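Local coordinates for protein beta-fructofuranosidase, insoluble isoenzyme CWINV1 (Arabidopsis thaliana, PDB 2OXB) that hydrolyses sucrose and 1-kestose, and less readily neokestose and levan, at terminal beta-D-fructofuranoside residues as a cell-wall invertase of glycosyl hydrolase family 32, at residues 292-297 against 496-501; 4-9 against 478-483. The protein carries 1 engineered substitution. All coordinates share one frame; numbering follows the deposited sequence.

Contact 1 (292-297 against 496-501); sequences GWTNES and TSRVYP. With NAG (2-acetamido-2-deoxy-beta-D-glucopyranose), chain C.
The interface between the N-terminal five-bladed beta-propeller and the C-terminal beta-sandwich of this family 32 glycosidase is where Glu296, in a loop of the propeller, meets Arg498 and Tyr500 at the end of an edge strand of the sandwich. Arg498 suits the place because its long chain, bent at chi2 and chi3, passes Ser297 and Thr294 before bringing its guanidinium over to the loop. OG of Ser297 lies 3.3 Å from CB of Arg498 but is hydrogen-bonded to Lys273. CA of Glu296 lies over one face of the guanidinium, 3.5 Å above its plane. NE gives a weak, bent hydrogen bond to the carbonyl O of Asn295, with an angle of 116°. The Glu296 carboxylate, 83° from the guanidinium plane, makes a weak salt bridge from OE2 to NH2 of Arg498; Lys306 and Gly310 also hold this carboxylate. Tyr500, a rigid ring long enough to reach the same acid, donates its OH to OE2 as modelled, though the place of that oxygen is less sure. One residue before Glu296, the end of the Asn295 side chain leads away from 496-501; its amide suits N-glycosylation, ND2 being bonded to C1 of the sugar at 1.4 Å.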
ATOM      1  N   GLY A 292      -2.973   1.304   2.434  1.00 32.84           N
ATOM      2  CA  GLY A 292      -2.643  -0.107   2.308  1.00 31.07           C
ATOM      3  C   GLY A 292      -2.690  -0.791   3.663  1.00 30.60           C
ATOM      4  O   GLY A 292      -2.208  -0.238   4.655  1.00 30.54           O
ATOM      5  N   TRP A 293      -3.254  -1.999   3.701  1.00 29.96           N
ATOM      6  CA  TRP A 293      -3.401  -2.748   4.940  1.00 28.55           C
ATOM      7  C   TRP A 293      -2.148  -3.419   5.537  1.00 28.22           C
ATOM      8  O   TRP A 293      -1.743  -3.067   6.644  1.00 29.81           O
ATOM      9  CB  TRP A 293      -4.561  -3.752   4.796  1.00 28.63           C
ATOM     10  CG  TRP A 293      -4.579  -4.855   5.826  1.00 28.61           C
ATOM     11  CD1 TRP A 293      -4.380  -4.733   7.174  1.00 28.15           C
ATOM     12  CD2 TRP A 293      -4.772  -6.257   5.574  1.00 28.72           C
ATOM     13  NE1 TRP A 293      -4.428  -5.972   7.773  1.00 30.16           N
ATOM     14  CE2 TRP A 293      -4.671  -6.924   6.816  1.00 28.32           C
ATOM     15  CE3 TRP A 293      -5.020  -7.014   4.415  1.00 27.02           C
ATOM     16  CZ2 TRP A 293      -4.809  -8.311   6.939  1.00 28.72           C
ATOM     17  CZ3 TRP A 293      -5.158  -8.396   4.534  1.00 29.89           C
ATOM     18  CH2 TRP A 293      -5.051  -9.031   5.795  1.00 30.09           C
ATOM     19  N   THR A 294      -1.515  -4.365   4.857  1.00 25.85           N
ATOM     20  CA  THR A 294      -0.321  -5.001   5.452  1.00 24.93           C
ATOM     21  C   THR A 294      -0.610  -5.993   6.582  1.00 23.95           C
ATOM     22  O   THR A 294      -0.838  -5.621   7.738  1.00 19.04           O
ATOM     23  CB  THR A 294       0.694  -3.959   6.009  1.00 23.94           C
ATOM     24  OG1 THR A 294       1.358  -3.309   4.923  1.00 24.83           O
ATOM     25  CG2 THR A 294       1.751  -4.640   6.879  1.00 25.08           C
ATOM     26  N   ASN A 295      -0.554  -7.262   6.204  1.00 25.86           N
ATOM     27  CA  ASN A 295      -0.761  -8.407   7.066  1.00 27.27           C
ATOM     28  C   ASN A 295      -0.009  -8.268   8.365  1.00 27.29           C
ATOM     29  O   ASN A 295       0.623  -7.259   8.652  1.00 28.04           O
ATOM     30  CB  ASN A 295      -0.210  -9.654   6.377  1.00 31.66           C
ATOM     31  CG  ASN A 295      -1.241 -10.719   6.160  1.00 35.79           C
ATOM     32  OD1 ASN A 295      -2.216 -10.821   6.904  1.00 37.68           O
ATOM     33  ND2 ASN A 295      -1.006 -11.543   5.142  1.00 39.18           N
ATOM     34  N   GLU A 296      -0.048  -9.354   9.116  1.00 27.38           N
ATOM     35  CA  GLU A 296       0.631  -9.468  10.387  1.00 26.93           C
ATOM     36  C   GLU A 296       1.614 -10.630  10.195  1.00 27.52           C
ATOM     37  O   GLU A 296       1.176 -11.770  10.068  1.00 27.92           O
ATOM     38  CB  GLU A 296      -0.383  -9.841  11.452  1.00 25.61           C
ATOM     39  CG  GLU A 296       0.093  -9.625  12.857  1.00 23.40           C
ATOM     40  CD  GLU A 296      -0.049  -8.182  13.281  1.00 21.56           C
ATOM     41  OE1 GLU A 296      -1.182  -7.676  13.181  1.00 14.87           O
ATOM     42  OE2 GLU A 296       0.960  -7.571  13.706  1.00 20.95           O
ATOM     43  N   SER A 297       2.921 -10.353  10.167  1.00 27.08           N
ATOM     44  CA  SER A 297       3.936 -11.400   9.968  1.00 26.32           C
ATOM     45  C   SER A 297       4.157 -12.331  11.164  1.00 25.30           C
ATOM     46  O   SER A 297       5.018 -13.210  11.117  1.00 22.86           O
ATOM     47  CB  SER A 297       5.288 -10.777   9.578  1.00 27.92           C
ATOM     48  OG  SER A 297       5.320 -10.352   8.223  1.00 28.88           O
ATOM     49  N   THR A 496       7.856  -2.918   2.187  1.00 33.09           N
ATOM     50  CA  THR A 496       7.455  -2.865   3.589  1.00 32.60           C
ATOM     51  C   THR A 496       7.468  -4.266   4.215  1.00 31.54           C
ATOM     52  O   THR A 496       7.300  -5.268   3.520  1.00 30.54           O
ATOM     53  CB  THR A 496       6.034  -2.241   3.696  1.00 33.60           C
ATOM     54  OG1 THR A 496       5.830  -1.698   5.006  1.00 36.99           O
ATOM     55  CG2 THR A 496       4.971  -3.289   3.414  1.00 33.88           C
ATOM     56  N   SER A 497       7.671  -4.334   5.525  1.00 31.88           N
ATOM     57  CA  SER A 497       7.708  -5.622   6.215  1.00 33.12           C
ATOM     58  C   SER A 497       7.254  -5.539   7.676  1.00 33.37           C
ATOM     59  O   SER A 497       6.918  -4.464   8.168  1.00 33.94           O
ATOM     60  CB  SER A 497       9.118  -6.205   6.133  1.00 32.00           C
ATOM     61  OG  SER A 497      10.061  -5.190   5.858  1.00 32.53           O
ATOM     62  N   ARG A 498       7.246  -6.682   8.356  1.00 33.18           N
ATOM     63  CA  ARG A 498       6.827  -6.756   9.754  1.00 33.65           C
ATOM     64  C   ARG A 498       7.857  -7.557  10.549  1.00 33.57           C
ATOM     65  O   ARG A 498       8.127  -8.720  10.232  1.00 35.17           O
ATOM     66  CB  ARG A 498       5.465  -7.439   9.849  1.00 34.28           C
ATOM     67  CG  ARG A 498       4.519  -7.049   8.727  1.00 35.69           C
ATOM     68  CD  ARG A 498       3.920  -5.675   8.925  1.00 35.28           C
ATOM     69  NE  ARG A 498       2.584  -5.763   9.508  1.00 35.61           N
ATOM     70  CZ  ARG A 498       2.336  -5.987  10.793  1.00 35.03           C
ATOM     71  NH1 ARG A 498       3.333  -6.139  11.649  1.00 34.13           N
ATOM     72  NH2 ARG A 498       1.083  -6.075  11.215  1.00 36.50           N
ATOM     73  N   VAL A 499       8.429  -6.925  11.571  1.00 32.54           N
ATOM     74  CA  VAL A 499       9.441  -7.544  12.422  1.00 32.00           C
ATOM     75  C   VAL A 499       8.965  -7.644  13.875  1.00 30.91           C
ATOM     76  O   VAL A 499       8.159  -6.833  14.338  1.00 30.38           O
ATOM     77  CB  VAL A 499      10.808  -6.766  12.335  1.00 32.93           C
ATOM     78  CG1 VAL A 499      10.627  -5.306  12.727  1.00 31.49           C
ATOM     79  CG2 VAL A 499      11.855  -7.434  13.223  1.00 31.64           C
ATOM     80  N   TYR A 500       9.460  -8.655  14.579  1.00 29.25           N
ATOM     81  CA  TYR A 500       9.074  -8.903  15.962  1.00 28.25           C
ATOM     82  C   TYR A 500      10.303  -9.393  16.733  1.00 28.07           C
ATOM     83  O   TYR A 500      10.433 -10.583  17.057  1.00 26.48           O
ATOM     84  CB  TYR A 500       7.974  -9.959  15.983  1.00 27.61           C
ATOM     85  CG  TYR A 500       6.788  -9.615  15.105  1.00 31.37           C
ATOM     86  CD1 TYR A 500       5.768  -8.785  15.576  1.00 31.59           C
ATOM     87  CD2 TYR A 500       6.675 -10.128  13.802  1.00 31.16           C
ATOM     88  CE1 TYR A 500       4.662  -8.481  14.784  1.00 31.91           C
ATOM     89  CE2 TYR A 500       5.570  -9.826  12.998  1.00 29.85           C
ATOM     90  CZ  TYR A 500       4.561  -9.001  13.502  1.00 32.66           C
ATOM     91  OH  TYR A 500       3.428  -8.712  12.756  1.00 32.77           O
ATOM     92  N   PRO A 501      11.231  -8.472  17.022  1.00 28.22           N
ATOM     93  CA  PRO A 501      12.470  -8.760  17.748  1.00 29.20           C
ATOM     94  C   PRO A 501      12.256  -8.895  19.249  1.00 29.94           C
ATOM     95  O   PRO A 501      11.387  -8.231  19.832  1.00 30.17           O
ATOM     96  CB  PRO A 501      13.346  -7.566  17.404  1.00 29.57           C
ATOM     97  CG  PRO A 501      12.341  -6.448  17.410  1.00 29.11           C
ATOM     98  CD  PRO A 501      11.158  -7.045  16.660  1.00 28.77           C
TER
HETATM   99  C1  NAG C 660      -0.577 -12.900   5.412  1.00 40.16           C
HETATM  100  C2  NAG C 660       0.621 -13.275   4.526  1.00 41.29           C
HETATM  101  C3  NAG C 660       1.317 -14.570   4.993  1.00 42.27           C
HETATM  102  C4  NAG C 660       1.498 -14.652   6.511  1.00 42.56           C
HETATM  103  C5  NAG C 660       0.143 -14.346   7.143  1.00 43.79           C
HETATM  104  C6  NAG C 660       0.041 -14.469   8.658  1.00 44.53           C
HETATM  105  C7  NAG C 660       0.061 -14.670   2.634  1.00 45.38           C
HETATM  106  C8  NAG C 660      -1.290 -15.372   2.725  1.00 45.81           C
HETATM  107  N2  NAG C 660       0.170 -13.451   3.158  1.00 42.86           N
HETATM  108  O3  NAG C 660       2.579 -14.699   4.354  1.00 40.76           O
HETATM  109  O4  NAG C 660       1.919 -15.961   6.859  1.00 45.09           O
HETATM  110  O5  NAG C 660      -0.247 -13.015   6.794  1.00 41.31           O
HETATM  111  O6  NAG C 660      -1.307 -14.304   9.085  1.00 43.87           O
HETATM  112  O7  NAG C 660       1.003 -15.244   2.090  1.00 46.90           O

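Contact 2 (4-9 against 478-483); sequences YRTGFH and LIDHSV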
ATOM      1  N   TYR A   4       5.225  -4.328  20.435  1.00 28.02           N
ATOM      2  CA  TYR A   4       5.123  -4.548  19.007  1.00 28.48           C
ATOM      3  C   TYR A   4       4.092  -3.656  18.339  1.00 28.54           C
ATOM      4  O   TYR A   4       3.957  -3.655  17.120  1.00 27.88           O
ATOM      5  CB  TYR A   4       4.840  -6.023  18.734  1.00 27.71           C
ATOM      6  CG  TYR A   4       6.000  -6.922  19.123  1.00 26.26           C
ATOM      7  CD1 TYR A   4       7.309  -6.425  19.182  1.00 25.21           C
ATOM      8  CD2 TYR A   4       5.799  -8.270  19.393  1.00 25.33           C
ATOM      9  CE1 TYR A   4       8.387  -7.252  19.502  1.00 24.54           C
ATOM     10  CE2 TYR A   4       6.871  -9.104  19.712  1.00 25.67           C
ATOM     11  CZ  TYR A   4       8.161  -8.586  19.762  1.00 25.19           C
ATOM     12  OH  TYR A   4       9.213  -9.414  20.076  1.00 24.85           O
ATOM     13  N   ARG A   5       3.380  -2.880  19.146  1.00 27.72           N
ATOM     14  CA  ARG A   5       2.377  -1.973  18.628  1.00 27.22           C
ATOM     15  C   ARG A   5       3.056  -0.729  18.054  1.00 27.70           C
ATOM     16  O   ARG A   5       4.139  -0.369  18.490  1.00 29.53           O
ATOM     17  CB  ARG A   5       1.405  -1.598  19.746  1.00 23.73           C
ATOM     18  CG  ARG A   5       0.768  -2.812  20.398  1.00 21.07           C
ATOM     19  CD  ARG A   5      -0.488  -2.452  21.167  1.00 18.59           C
ATOM     20  NE  ARG A   5      -1.456  -1.764  20.310  1.00 16.02           N
ATOM     21  CZ  ARG A   5      -2.652  -1.344  20.713  1.00 15.45           C
ATOM     22  NH1 ARG A   5      -3.047  -1.538  21.968  1.00 14.88           N
ATOM     23  NH2 ARG A   5      -3.451  -0.712  19.866  1.00 15.02           N
ATOM     24  N   THR A   6       2.433  -0.085  17.070  1.00 28.16           N
ATOM     25  CA  THR A   6       3.016   1.112  16.469  1.00 29.94           C
ATOM     26  C   THR A   6       2.629   2.366  17.243  1.00 31.35           C
ATOM     27  O   THR A   6       1.548   2.440  17.836  1.00 32.84           O
ATOM     28  CB  THR A   6       2.568   1.304  15.013  1.00 28.17           C
ATOM     29  OG1 THR A   6       1.173   1.614  14.979  1.00 26.89           O
ATOM     30  CG2 THR A   6       2.814   0.038  14.215  1.00 30.64           C
ATOM     31  N   GLY A   7       3.515   3.355  17.219  1.00 32.10           N
ATOM     32  CA  GLY A   7       3.252   4.608  17.899  1.00 31.83           C
ATOM     33  C   GLY A   7       2.705   5.723  17.011  1.00 32.53           C
ATOM     34  O   GLY A   7       1.910   6.536  17.472  1.00 33.97           O
ATOM     35  N   PHE A   8       3.114   5.776  15.747  1.00 32.97           N
ATOM     36  CA  PHE A   8       2.638   6.830  14.865  1.00 32.55           C
ATOM     37  C   PHE A   8       1.935   6.361  13.597  1.00 33.27           C
ATOM     38  O   PHE A   8       1.680   7.149  12.688  1.00 35.69           O
ATOM     39  CB  PHE A   8       3.784   7.776  14.492  1.00 29.72           C
ATOM     40  CG  PHE A   8       4.899   7.126  13.738  1.00 27.38           C
ATOM     41  CD1 PHE A   8       4.782   6.865  12.383  1.00 27.64           C
ATOM     42  CD2 PHE A   8       6.080   6.785  14.385  1.00 28.04           C
ATOM     43  CE1 PHE A   8       5.835   6.273  11.678  1.00 27.08           C
ATOM     44  CE2 PHE A   8       7.131   6.198  13.694  1.00 27.19           C
ATOM     45  CZ  PHE A   8       7.007   5.940  12.336  1.00 26.58           C
ATOM     46  N   HIS A   9       1.605   5.089  13.514  1.00 31.92           N
ATOM     47  CA  HIS A   9       0.912   4.626  12.322  1.00 32.96           C
ATOM     48  C   HIS A   9      -0.586   4.684  12.583  1.00 33.19           C
ATOM     49  O   HIS A   9      -1.155   5.768  12.739  1.00 34.26           O
ATOM     50  CB  HIS A   9       1.360   3.205  11.986  1.00 32.88           C
ATOM     51  CG  HIS A   9       2.739   3.137  11.419  1.00 31.51           C
ATOM     52  ND1 HIS A   9       3.064   3.677  10.194  1.00 31.85           N
ATOM     53  CD2 HIS A   9       3.886   2.631  11.925  1.00 32.11           C
ATOM     54  CE1 HIS A   9       4.353   3.506   9.969  1.00 31.16           C
ATOM     55  NE2 HIS A   9       4.877   2.874  11.004  1.00 32.15           N
ATOM     56  N   LEU A 478      10.870   4.433   7.400  1.00 25.34           N
ATOM     57  CA  LEU A 478       9.983   4.801   8.485  1.00 26.20           C
ATOM     58  C   LEU A 478      10.250   3.708   9.498  1.00 29.17           C
ATOM     59  O   LEU A 478      10.264   2.526   9.137  1.00 31.38           O
ATOM     60  CB  LEU A 478       8.528   4.702   8.061  1.00 27.28           C
ATOM     61  CG  LEU A 478       7.867   5.804   7.245  1.00 28.50           C
ATOM     62  CD1 LEU A 478       7.892   7.103   8.036  1.00 29.56           C
ATOM     63  CD2 LEU A 478       8.570   5.947   5.913  1.00 30.33           C
ATOM     64  N   ILE A 479      10.467   4.076  10.757  1.00 29.55           N
ATOM     65  CA  ILE A 479      10.735   3.071  11.786  1.00 29.44           C
ATOM     66  C   ILE A 479       9.687   3.074  12.900  1.00 28.42           C
ATOM     67  O   ILE A 479       9.555   4.048  13.635  1.00 26.31           O
ATOM     68  CB  ILE A 479      12.124   3.286  12.429  1.00 30.52           C
ATOM     69  CG1 ILE A 479      13.162   3.604  11.347  1.00 31.35           C
ATOM     70  CG2 ILE A 479      12.533   2.039  13.202  1.00 32.02           C
ATOM     71  CD1 ILE A 479      13.240   2.583  10.226  1.00 31.61           C
ATOM     72  N   ASP A 480       8.946   1.985  13.047  1.00 29.34           N
ATOM     73  CA  ASP A 480       7.947   1.959  14.106  1.00 30.17           C
ATOM     74  C   ASP A 480       7.732   0.605  14.798  1.00 30.48           C
ATOM     75  O   ASP A 480       6.621   0.064  14.817  1.00 30.08           O
ATOM     76  CB  ASP A 480       6.616   2.488  13.576  1.00 29.62           C
ATOM     77  CG  ASP A 480       5.752   3.066  14.678  1.00 30.54           C
ATOM     78  OD1 ASP A 480       5.898   2.604  15.830  1.00 28.80           O
ATOM     79  OD2 ASP A 480       4.925   3.965  14.401  1.00 30.11           O
ATOM     80  N   HIS A 481       8.802   0.066  15.371  1.00 30.56           N
ATOM     81  CA  HIS A 481       8.736  -1.200  16.091  1.00 31.57           C
ATOM     82  C   HIS A 481       8.429  -2.344  15.133  1.00 31.69           C
ATOM     83  O   HIS A 481       9.221  -2.639  14.236  1.00 33.71           O
ATOM     84  CB  HIS A 481       7.666  -1.106  17.193  1.00 30.85           C
ATOM     85  CG  HIS A 481       7.784   0.128  18.039  1.00 30.20           C
ATOM     86  ND1 HIS A 481       8.748   0.278  19.012  1.00 30.15           N
ATOM     87  CD2 HIS A 481       7.093   1.294  18.018  1.00 29.97           C
ATOM     88  CE1 HIS A 481       8.648   1.480  19.552  1.00 28.63           C
ATOM     89  NE2 HIS A 481       7.652   2.117  18.966  1.00 28.64           N
ATOM     90  N   SER A 482       7.276  -2.975  15.331  1.00 30.15           N
ATOM     91  CA  SER A 482       6.826  -4.091  14.506  1.00 30.10           C
ATOM     92  C   SER A 482       6.779  -3.809  12.999  1.00 30.08           C
ATOM     93  O   SER A 482       6.994  -4.711  12.194  1.00 30.88           O
ATOM     94  CB  SER A 482       5.432  -4.533  14.962  1.00 30.14           C
ATOM     95  OG  SER A 482       4.468  -3.510  14.720  1.00 30.02           O
ATOM     96  N   VAL A 483       6.483  -2.574  12.609  1.00 29.44           N
ATOM     97  CA  VAL A 483       6.406  -2.249  11.194  1.00 28.59           C
ATOM     98  C   VAL A 483       7.494  -1.317  10.683  1.00 28.85           C
ATOM     99  O   VAL A 483       7.820  -0.303  11.304  1.00 30.18           O
ATOM    100  CB  VAL A 483       5.051  -1.628  10.832  1.00 28.55           C
ATOM    101  CG1 VAL A 483       4.792  -0.417  11.701  1.00 29.26           C
ATOM    102  CG2 VAL A 483       5.046  -1.234   9.369  1.00 29.72           C
TER
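Hydrogen bonds to Asp480 dominate the meeting of the N-terminal segment 4-9 with the hairpin end 478-483. CG of Asp480 is anti to its backbone N (chi1 -154°), which carries the carboxylate across to two successive amides. OD1 takes the N-H of Gly7 at 2.9 Å on its syn side, while OD2 receives that of Phe8 through its syn lone pair; both bonds are nearly straight, at 167° and 168°. A short acid is apt here, since its two oxygens match two neighbouring N-H groups. An alanine in place of Asp480 would probably leave the amides of Gly7 and Phe8 without their acceptor and let the N-terminal segment shift.

The aromatic contacts surround the same carboxylate. OD2 sits 3.0 Å above the centre of the Phe8 ring, whose edge meets the carbonyl O of Ile479. The His9 ring approaches Asp480 tip to tip, with CE1 of Phe8 over one of its faces. A third ring, that of His481, lies close to the backbone, its CD2 3.4 Å from the carbonyl O of Arg5, while its NE2 bonds to Gln366.

Apolar packing is lighter: CE1 of Phe8 is 4.3 Å from CD1 of Leu478.

Asp480 through Val483 form a type II' beta turn, the tight reversal of a two-residue beta-hairpin, here joining strands 473-480 and 483-488 of the C-terminal beta-sandwich.

In the fold
Contacts 1 and 2 lie on the same side of the chain's centre, their own centres about 10 Å apart; their C-terminal segments, 478-483 and 496-501, reach the same six-stranded antiparallel sheet. Strands 473-480, 483-488 and 493-498 are consecutive in it. Along the chain the order is 4-9, 292-297, 478-483, 496-501, so the segments alternate. The contacts also touch directly, Val499 N lying 2.7 Å from Ser482 O and Tyr4 OH 2.5 Å from Pro501 O, both probable hydrogen bonds. Contact 1 joins a propeller loop to the sandwich, the side chain of its Asn295 about 5 Å from that of substrate-binding Trp16; contact 2 lays the N-terminal segment, which leads toward strand 15-26, on the same sandwich.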